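Local coordinates for adhesion and penetration protein autotransporter (Haemophilus influenzae, PDB 3SYJ) that promotes adherence to host cells and their invasion, self-associates in bacterial aggregation, and is probably a secreted serine protease, at residues Lys700-Gly705 and Lys722-Val727; Phe735-Asn740 and Ala755-Ala760; Thr742-Ile747 and Asn761-Val766; Ser779-Gln784 and Ala798-Pro803. All coordinates share one frame; numbering follows the deposited sequence.

Contact 1 of 4, residues Lys700-Gly705 and Lys722-Val727; sequences KTQING and KLNGNV
Two successive coils of the passenger domain's beta-helix meet where Gln702 and Ile703 pair in parallel with Lys722 and Leu723. Three backbone bonds join them: Lys722 N to Thr701 O at 2.7 Å, Ile703 N to Lys722 O at 2.8 Å and Asn724 N to Ile703 O. The side-chain amide of Asn724 adds two bonds through one nitrogen. Its ND2 gives one N-H to Asn704 OD1 at 2.9 Å and the other to Gln702 OE1 at 3.0 Å, both acceptors lying in or close to its amide plane. The two asparagine amides run side by side, their planes 24° apart. The Gln702 chain bends at chi2 (-57°), where CD is set; its NE2 bonds to Lys700 O. Asparagine and glutamine suit this face, since each can give and take bonds between coils. On the other face, Ile703 CG2 touches Leu723 CD1 at 3.6 Å, branched aliphatics filling the interior. Past the strands, Gly725 CA brings a C-H to Gly705 O at 3.1 Å, an approach that would leave no room for a beta-carbon on Gly725. Strand 645-654 pairs with 701-709, and strand 742-744 continues the stack beyond Leu723.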
# COMPACT_ATOMS: atom_id res chain seq x y z
N LYS A 700 18.21 -10.20 19.86
CA LYS A 700 17.54 -8.96 19.51
C LYS A 700 16.03 -9.22 19.50
O LYS A 700 15.52 -9.96 18.66
CB LYS A 700 17.98 -8.48 18.13
CG LYS A 700 19.41 -7.97 18.07
CD LYS A 700 19.73 -7.36 16.72
CE LYS A 700 21.23 -7.11 16.56
NZ LYS A 700 21.56 -6.60 15.20
N THR A 701 15.32 -8.59 20.43
CA THR A 701 13.90 -8.83 20.58
C THR A 701 13.10 -8.49 19.32
O THR A 701 13.17 -7.36 18.82
CB THR A 701 13.34 -8.01 21.73
OG1 THR A 701 14.09 -8.30 22.92
CG2 THR A 701 11.87 -8.33 21.94
N GLN A 702 12.36 -9.46 18.80
CA GLN A 702 11.45 -9.19 17.69
C GLN A 702 10.13 -8.73 18.26
O GLN A 702 9.37 -9.53 18.82
CB GLN A 702 11.23 -10.44 16.84
CG GLN A 702 12.49 -11.08 16.33
CD GLN A 702 13.35 -10.12 15.51
OE1 GLN A 702 12.89 -9.56 14.51
NE2 GLN A 702 14.59 -9.95 15.92
N ILE A 703 9.85 -7.43 18.12
CA ILE A 703 8.56 -6.88 18.52
C ILE A 703 7.59 -7.03 17.36
O ILE A 703 7.64 -6.27 16.39
CB ILE A 703 8.68 -5.39 18.89
CG1 ILE A 703 9.77 -5.17 19.95
CG2 ILE A 703 7.34 -4.86 19.37
CD1 ILE A 703 10.33 -3.75 19.96
N ASN A 704 6.69 -8.00 17.46
CA ASN A 704 5.81 -8.34 16.35
C ASN A 704 4.40 -7.79 16.50
O ASN A 704 3.47 -8.49 16.91
CB ASN A 704 5.80 -9.86 16.13
CG ASN A 704 7.18 -10.39 15.73
OD1 ASN A 704 7.97 -9.70 15.09
ND2 ASN A 704 7.47 -11.63 16.12
N GLY A 705 4.26 -6.51 16.17
CA GLY A 705 2.99 -5.82 16.31
C GLY A 705 3.18 -4.36 15.97
O GLY A 705 4.26 -3.94 15.54
N LYS A 722 14.12 -5.09 17.66
CA LYS A 722 13.69 -4.82 16.31
C LYS A 722 12.17 -4.75 16.28
O LYS A 722 11.48 -5.71 16.63
CB LYS A 722 14.19 -5.91 15.37
CG LYS A 722 13.76 -5.76 13.92
CD LYS A 722 14.34 -6.88 13.09
CE LYS A 722 14.09 -6.69 11.61
NZ LYS A 722 14.82 -7.72 10.82
N LEU A 723 11.65 -3.59 15.89
CA LEU A 723 10.21 -3.39 15.76
C LEU A 723 9.75 -3.86 14.39
O LEU A 723 10.12 -3.28 13.37
CB LEU A 723 9.85 -1.93 15.98
CG LEU A 723 8.37 -1.52 15.91
CD1 LEU A 723 7.47 -2.41 16.78
CD2 LEU A 723 8.22 -0.07 16.32
N ASN A 724 8.94 -4.92 14.37
CA ASN A 724 8.37 -5.40 13.13
C ASN A 724 6.92 -4.94 13.04
O ASN A 724 6.00 -5.74 13.21
CB ASN A 724 8.47 -6.92 13.04
CG ASN A 724 9.92 -7.40 13.02
OD1 ASN A 724 10.74 -6.93 12.22
ND2 ASN A 724 10.24 -8.35 13.89
N GLY A 725 6.74 -3.64 12.81
CA GLY A 725 5.41 -3.05 12.77
C GLY A 725 5.48 -1.54 12.66
O GLY A 725 6.57 -0.95 12.64
N ASN A 726 4.31 -0.90 12.57
CA ASN A 726 4.22 0.56 12.44
C ASN A 726 4.07 1.25 13.79
O ASN A 726 3.67 0.64 14.77
CB ASN A 726 3.04 0.95 11.55
CG ASN A 726 3.00 0.18 10.24
OD1 ASN A 726 4.01 0.04 9.55
ND2 ASN A 726 1.82 -0.31 9.88
N VAL A 727 4.39 2.54 13.82
CA VAL A 727 4.12 3.36 14.99
C VAL A 727 3.19 4.50 14.58
O VAL A 727 3.38 5.12 13.52
CB VAL A 727 5.41 3.96 15.58
CG1 VAL A 727 5.09 4.82 16.79
CG2 VAL A 727 6.39 2.85 15.95

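Contact 2 of 4, residues Phe735-Asn740 and Ala755-Ala760; sequences FTLSNN and ATVDNA
Leu737 and Ala760 meet where Phe735-Ser738 runs parallel to Ala755-Asp758 on adjoining coils of the beta-helix. With CG anti to its backbone N (chi1 -173°), Leu737 sets CG 3.7 Å from Ala760 CB, and its CB comes within 4.3 Å of Val757 CG2. Phe735, its CG likewise anti to the backbone N, points inward on the same face as Leu737. There small Ala755 stands in register with it, while Ile747 touches both. The other face carries Thr736 and Thr756, which share one conformation, OG1 beside the backbone N and CG2 anti to it; beta-branched residues suit an extended strand. Water joins Thr756 OG1, at 2.8 Å, to Phe735 O, the latter weakly. Asn739 and Asn759 both have positive phi (49° and 48°), a backbone shape asparagine accepts readily, and here the coils turn. Asn740 N reaches Asn759 O at 2.8 Å, and a second water links Asn739 N to Asp758 O. Backbone bonds join the strands: Thr756 N to Phe735 O, Leu737 N to Thr756 O, and Asp758 N to Leu737 O at 2.8 Å. Chemistry divides by face: hydrocarbon is buried inside, whereas hydroxyls, amides, the Asp758 carboxylate and water lie outside and at the corner.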
# COMPACT_ATOMS: atom_id res chain seq x y z
N PHE A 735 7.93 9.20 20.41
CA PHE A 735 8.53 7.90 20.10
C PHE A 735 10.00 8.04 19.72
O PHE A 735 10.35 8.89 18.90
CB PHE A 735 7.78 7.21 18.96
CG PHE A 735 8.45 5.95 18.48
CD1 PHE A 735 8.43 4.80 19.25
CD2 PHE A 735 9.09 5.92 17.25
CE1 PHE A 735 9.04 3.64 18.81
CE2 PHE A 735 9.71 4.76 16.80
CZ PHE A 735 9.68 3.62 17.58
N THR A 736 10.84 7.20 20.31
CA THR A 736 12.27 7.25 20.04
C THR A 736 12.82 5.89 19.61
O THR A 736 12.62 4.88 20.28
CB THR A 736 13.07 7.72 21.27
OG1 THR A 736 12.61 9.01 21.69
CG2 THR A 736 14.55 7.81 20.93
N LEU A 737 13.51 5.88 18.47
CA LEU A 737 14.24 4.70 18.02
C LEU A 737 15.70 5.05 18.15
O LEU A 737 16.17 5.99 17.51
CB LEU A 737 13.90 4.38 16.56
CG LEU A 737 14.45 3.07 15.98
CD1 LEU A 737 13.77 1.86 16.60
CD2 LEU A 737 14.28 3.05 14.47
N SER A 738 16.43 4.31 18.98
CA SER A 738 17.80 4.70 19.29
C SER A 738 18.77 3.54 19.51
O SER A 738 18.40 2.37 19.44
CB SER A 738 17.83 5.59 20.53
OG SER A 738 17.56 4.85 21.71
N ASN A 739 20.02 3.89 19.78
CA ASN A 739 21.04 2.92 20.16
C ASN A 739 21.10 1.71 19.25
O ASN A 739 21.19 0.57 19.70
CB ASN A 739 20.83 2.51 21.62
CG ASN A 739 20.98 3.69 22.57
OD1 ASN A 739 22.09 4.13 22.84
ND2 ASN A 739 19.86 4.20 23.06
N ASN A 740 21.06 1.98 17.95
CA ASN A 740 21.28 0.97 16.92
C ASN A 740 20.15 -0.05 16.77
O ASN A 740 20.33 -1.10 16.14
CB ASN A 740 22.61 0.26 17.13
CG ASN A 740 23.16 -0.32 15.84
OD1 ASN A 740 23.35 -1.54 15.72
ND2 ASN A 740 23.38 0.54 14.85
N ALA A 755 8.66 12.31 16.90
CA ALA A 755 9.40 11.08 16.68
C ALA A 755 10.87 11.39 16.45
O ALA A 755 11.22 12.43 15.90
CB ALA A 755 8.83 10.30 15.52
N THR A 756 11.74 10.48 16.89
CA THR A 756 13.18 10.67 16.75
C THR A 756 13.88 9.37 16.42
O THR A 756 13.63 8.35 17.05
CB THR A 756 13.79 11.22 18.04
OG1 THR A 756 13.23 12.50 18.34
CG2 THR A 756 15.30 11.34 17.91
N VAL A 757 14.76 9.41 15.44
CA VAL A 757 15.62 8.27 15.16
C VAL A 757 17.04 8.70 15.45
O VAL A 757 17.66 9.42 14.66
CB VAL A 757 15.50 7.80 13.69
CG1 VAL A 757 16.56 6.75 13.38
CG2 VAL A 757 14.11 7.27 13.40
N ASP A 758 17.55 8.29 16.60
CA ASP A 758 18.90 8.65 17.03
C ASP A 758 19.85 7.47 16.88
O ASP A 758 19.78 6.51 17.64
CB ASP A 758 18.88 9.17 18.47
CG ASP A 758 20.23 9.71 18.92
OD1 ASP A 758 21.26 9.28 18.36
OD2 ASP A 758 20.26 10.57 19.82
N ASN A 759 20.75 7.56 15.91
CA ASN A 759 21.70 6.49 15.66
C ASN A 759 20.99 5.14 15.61
O ASN A 759 21.34 4.21 16.32
CB ASN A 759 22.80 6.47 16.72
CG ASN A 759 23.91 5.49 16.40
OD1 ASN A 759 24.26 5.27 15.23
ND2 ASN A 759 24.49 4.88 17.43
N ALA A 760 19.98 5.04 14.76
CA ALA A 760 19.24 3.80 14.59
C ALA A 760 18.78 3.65 13.14
O ALA A 760 19.02 4.53 12.32
CB ALA A 760 18.05 3.76 15.53
O HOH W 1 11.00 11.96 19.96
O HOH W 2 21.26 6.42 20.44
O HOH W 3 23.83 5.24 20.29

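Contact 3 of 4, residues Thr742-Ile747 and Asn761-Val766; sequences TQIGNI and NLNGNV
Thr742 opens the contact by taking an N-H from Asn761 ND2 on its OG1 at 3.2 Å, the hydroxyl in the amide plane and the bond nearly straight, 169°. Gln743 follows with its backbone N bonded to Asn761 O and its O to Asn763 N, both at 2.9 Å. Its extended side chain, CG anti to the backbone N (chi1 171°), lies alongside Leu762. NE2 bonds to Gly725 O on the preceding coil, but buried OE1 has no hydrogen-bonding partner in the model; its nearest neighbour across the contact is Leu762 CD1 at 3.4 Å. Ile744 turns to the other face and lays CD1 3.5 Å from Asn763 ND2. This is the repeating geometry of a beta-helix, each coil adding a short parallel strand. At Gly745 the strand gives way to a corner: its N bonds to Asn763 O, and its O faces Gly764 CA, the absence of a beta-carbon on Gly764 permitting the approach. The short Asn746 side chain can turn OD1 back onto Asn765 N, 2.8 Å away and 174° at the hydrogen; Asn765 OD1 accepts from Gln784 N. Ile747 resumes parallel pairing through its N and Asn765 O, its CD1 packing on Leu762 CD2 at 3.7 Å.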
# COMPACT_ATOMS: atom_id res chain seq x y z
N THR A 742 16.47 -1.37 15.25
CA THR A 742 15.94 -1.37 13.90
C THR A 742 14.41 -1.40 13.92
O THR A 742 13.81 -2.04 14.78
CB THR A 742 16.45 -2.58 13.11
OG1 THR A 742 17.87 -2.53 13.05
CG2 THR A 742 15.89 -2.59 11.69
N GLN A 743 13.79 -0.68 12.98
CA GLN A 743 12.35 -0.80 12.76
C GLN A 743 12.03 -1.14 11.32
O GLN A 743 12.47 -0.45 10.40
CB GLN A 743 11.60 0.48 13.15
CG GLN A 743 10.13 0.43 12.72
CD GLN A 743 9.36 1.69 13.03
OE1 GLN A 743 9.92 2.69 13.48
NE2 GLN A 743 8.05 1.66 12.79
N ILE A 744 11.26 -2.20 11.11
CA ILE A 744 10.72 -2.47 9.79
C ILE A 744 9.25 -2.10 9.84
O ILE A 744 8.41 -2.90 10.27
CB ILE A 744 10.85 -3.94 9.38
CG1 ILE A 744 12.24 -4.47 9.72
CG2 ILE A 744 10.56 -4.09 7.90
CD1 ILE A 744 13.34 -3.83 8.92
N GLY A 745 8.95 -0.88 9.41
CA GLY A 745 7.61 -0.34 9.43
C GLY A 745 7.61 1.17 9.31
O GLY A 745 8.67 1.80 9.28
N ASN A 746 6.42 1.77 9.26
CA ASN A 746 6.30 3.21 9.08
C ASN A 746 6.02 3.96 10.38
O ASN A 746 5.57 3.38 11.36
CB ASN A 746 5.21 3.53 8.06
CG ASN A 746 5.42 2.79 6.75
OD1 ASN A 746 6.53 2.73 6.23
ND2 ASN A 746 4.35 2.20 6.23
N ILE A 747 6.27 5.27 10.36
CA ILE A 747 5.90 6.15 11.46
C ILE A 747 4.92 7.19 10.97
O ILE A 747 5.15 7.85 9.95
CB ILE A 747 7.12 6.86 12.04
CG1 ILE A 747 8.13 5.84 12.58
CG2 ILE A 747 6.69 7.83 13.13
CD1 ILE A 747 9.41 6.46 13.09
N ASN A 761 18.10 2.55 12.85
CA ASN A 761 17.76 2.21 11.47
C ASN A 761 16.27 2.11 11.23
O ASN A 761 15.64 1.09 11.52
CB ASN A 761 18.44 0.89 11.10
CG ASN A 761 19.82 0.77 11.73
OD1 ASN A 761 20.71 1.57 11.47
ND2 ASN A 761 19.99 -0.24 12.58
N LEU A 762 15.69 3.18 10.69
CA LEU A 762 14.29 3.17 10.31
C LEU A 762 14.16 2.73 8.87
O LEU A 762 14.46 3.48 7.94
CB LEU A 762 13.65 4.55 10.49
CG LEU A 762 12.23 4.68 9.93
CD1 LEU A 762 11.30 3.65 10.57
CD2 LEU A 762 11.69 6.08 10.16
N ASN A 763 13.73 1.49 8.69
CA ASN A 763 13.46 0.94 7.37
C ASN A 763 11.97 1.08 7.06
O ASN A 763 11.20 0.13 7.22
CB ASN A 763 13.91 -0.52 7.32
CG ASN A 763 13.57 -1.18 6.00
OD1 ASN A 763 12.88 -0.61 5.16
ND2 ASN A 763 14.05 -2.41 5.82
N GLY A 764 11.57 2.27 6.63
CA GLY A 764 10.18 2.58 6.37
C GLY A 764 9.97 4.08 6.24
O GLY A 764 10.93 4.85 6.29
N ASN A 765 8.72 4.50 6.09
CA ASN A 765 8.42 5.89 5.77
C ASN A 765 7.83 6.71 6.91
O ASN A 765 7.24 6.16 7.84
CB ASN A 765 7.51 5.97 4.54
CG ASN A 765 8.01 5.09 3.41
OD1 ASN A 765 9.18 5.14 3.03
ND2 ASN A 765 7.11 4.27 2.87
N VAL A 766 7.99 8.02 6.82
CA VAL A 766 7.48 8.94 7.83
C VAL A 766 6.47 9.90 7.21
O VAL A 766 6.67 10.42 6.11
CB VAL A 766 8.61 9.74 8.48
CG1 VAL A 766 8.05 10.68 9.54
CG2 VAL A 766 9.65 8.80 9.08

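Contact 4 of 4, residues Ser779-Gln784 and Ala798-Pro803; sequences SHFSHQ and ATWTMP
Ser779-Phe781 pairs in parallel with Ala798-Thr801, Thr799 N bonding to Ser779 O, Phe781 N to Thr799 O and Thr801 N to Phe781 O at 2.8 Å. The pair continues the coil-upon-coil stacking of the beta-helix toward the C-terminal end of the modelled passenger domain. On the face of His780 and Thr799, His780 ND1 and Thr799 OG1 share a hydrogen bond of 2.7 Å, the hydroxyl standing at the edge of the imidazole near its plane. OG1 sits between the backbone N and carbonyl carbon of Thr799 (chi1 61°), which turns it toward the histidine. Inside, Phe781 and Trp800 lie side by side and point the same way, the Phe781 ring oblique to the five-membered ring of Trp800, planes 36° apart, with CD2 of Phe781 3.4 Å from CD1 of Trp800. Over the centre of the Phe781 ring stands His783 N, 3.5 Å above its plane. Leu762 and Leu776 also touch buried Phe781, and large apolar rings suit such an interior. Where the chain turns, Pro803 CG rests 3.3 Å from His783 C, and a water bridges Ser782 O and Thr801 O. Indole also brings a donor: Trp800 NE1 bonds to His783 O at 2.8 Å, the oxygen lying near the ring plane.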
# COMPACT_ATOMS: atom_id res chain seq x y z
N SER A 779 22.10 9.52 12.20
CA SER A 779 21.61 8.35 11.50
C SER A 779 21.69 8.54 10.00
O SER A 779 21.80 9.66 9.50
CB SER A 779 20.16 8.06 11.88
OG SER A 779 19.99 7.98 13.28
N HIS A 780 21.63 7.43 9.27
CA HIS A 780 21.41 7.48 7.84
C HIS A 780 20.03 6.90 7.55
O HIS A 780 19.62 5.90 8.14
CB HIS A 780 22.48 6.71 7.06
CG HIS A 780 22.14 6.54 5.61
ND1 HIS A 780 22.38 7.52 4.67
CD2 HIS A 780 21.55 5.52 4.95
CE1 HIS A 780 21.97 7.11 3.49
NE2 HIS A 780 21.46 5.89 3.63
N PHE A 781 19.32 7.55 6.63
CA PHE A 781 17.96 7.18 6.29
C PHE A 781 17.79 7.26 4.78
O PHE A 781 18.30 8.19 4.14
CB PHE A 781 16.99 8.12 6.99
CG PHE A 781 15.54 7.83 6.72
CD1 PHE A 781 14.95 6.67 7.20
CD2 PHE A 781 14.77 8.73 6.00
CE1 PHE A 781 13.62 6.41 6.96
CE2 PHE A 781 13.44 8.48 5.76
CZ PHE A 781 12.86 7.32 6.24
N SER A 782 17.09 6.28 4.21
CA SER A 782 16.98 6.16 2.76
C SER A 782 15.55 5.92 2.30
O SER A 782 15.33 5.31 1.25
CB SER A 782 17.87 5.02 2.26
OG SER A 782 17.39 3.77 2.74
N HIS A 783 14.58 6.40 3.07
CA HIS A 783 13.18 6.23 2.70
C HIS A 783 12.43 7.56 2.60
O HIS A 783 13.03 8.63 2.62
CB HIS A 783 12.48 5.25 3.65
CG HIS A 783 13.02 3.85 3.56
ND1 HIS A 783 12.42 2.87 2.80
CD2 HIS A 783 14.11 3.28 4.12
CE1 HIS A 783 13.11 1.75 2.90
NE2 HIS A 783 14.15 1.97 3.69
N GLN A 784 11.11 7.48 2.48
CA GLN A 784 10.29 8.65 2.18
C GLN A 784 9.90 9.43 3.44
O GLN A 784 9.57 8.83 4.47
CB GLN A 784 9.04 8.24 1.39
CG GLN A 784 9.33 7.74 -0.03
CD GLN A 784 8.13 7.08 -0.72
OE1 GLN A 784 6.97 7.40 -0.44
NE2 GLN A 784 8.41 6.15 -1.64
N ALA A 798 23.11 13.95 10.37
CA ALA A 798 22.41 12.89 9.65
C ALA A 798 22.55 13.01 8.14
O ALA A 798 22.75 14.09 7.60
CB ALA A 798 20.94 12.88 10.04
N THR A 799 22.45 11.88 7.46
CA THR A 799 22.36 11.88 6.02
C THR A 799 21.02 11.26 5.61
O THR A 799 20.55 10.31 6.24
CB THR A 799 23.51 11.09 5.37
OG1 THR A 799 23.48 9.73 5.80
CG2 THR A 799 24.85 11.71 5.74
N TRP A 800 20.41 11.82 4.57
CA TRP A 800 19.15 11.31 4.06
C TRP A 800 19.21 11.18 2.54
O TRP A 800 19.45 12.17 1.84
CB TRP A 800 18.01 12.24 4.46
CG TRP A 800 16.68 11.87 3.89
CD1 TRP A 800 16.26 10.61 3.55
CD2 TRP A 800 15.60 12.75 3.60
NE1 TRP A 800 14.98 10.66 3.06
CE2 TRP A 800 14.55 11.96 3.08
CE3 TRP A 800 15.41 14.13 3.73
CZ2 TRP A 800 13.32 12.51 2.69
CZ3 TRP A 800 14.19 14.67 3.34
CH2 TRP A 800 13.17 13.86 2.83
N THR A 801 19.00 9.97 2.04
CA THR A 801 18.93 9.74 0.60
C THR A 801 17.48 9.57 0.14
O THR A 801 16.88 8.51 0.31
CB THR A 801 19.76 8.52 0.17
OG1 THR A 801 21.15 8.79 0.37
CG2 THR A 801 19.53 8.20 -1.30
N MET A 802 16.94 10.64 -0.44
CA MET A 802 15.57 10.67 -0.91
C MET A 802 15.35 9.62 -1.99
O MET A 802 16.19 9.45 -2.87
CB MET A 802 15.28 12.06 -1.48
CG MET A 802 13.87 12.55 -1.27
SD MET A 802 13.75 14.26 -1.83
CE MET A 802 15.18 14.94 -1.01
N PRO A 803 14.22 8.90 -1.92
CA PRO A 803 13.91 7.83 -2.88
C PRO A 803 13.09 8.32 -4.07
O PRO A 803 13.11 7.70 -5.13
CB PRO A 803 13.06 6.85 -2.05
CG PRO A 803 12.87 7.51 -0.67
CD PRO A 803 13.22 8.95 -0.84
O HOH W 4 16.75 6.05 -1.24

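All four contacts join neighbouring coils of one beta-helix. Contacts 1 and 3 belong to the same run of strands, their centres about 10 Å apart, and share a boundary where Leu723 O meets Ile744 N at 2.8 Å, a probable hydrogen bond. Contact 2 lies on the strands just before those of contact 3, again about 10 Å between centres, and Leu737 CD2 packs on Gln743 CB at 3.9 Å. Contact 4 meets contact 3 through a probable hydrogen bond of 3.0 Å between Val766 N and Gln784 O, and contact 2 through another, Ser779 OG to Val757 O at 3.1 Å; its centre is about 21 Å from contact 1's. None lies near Ser218, the probable catalytic serine.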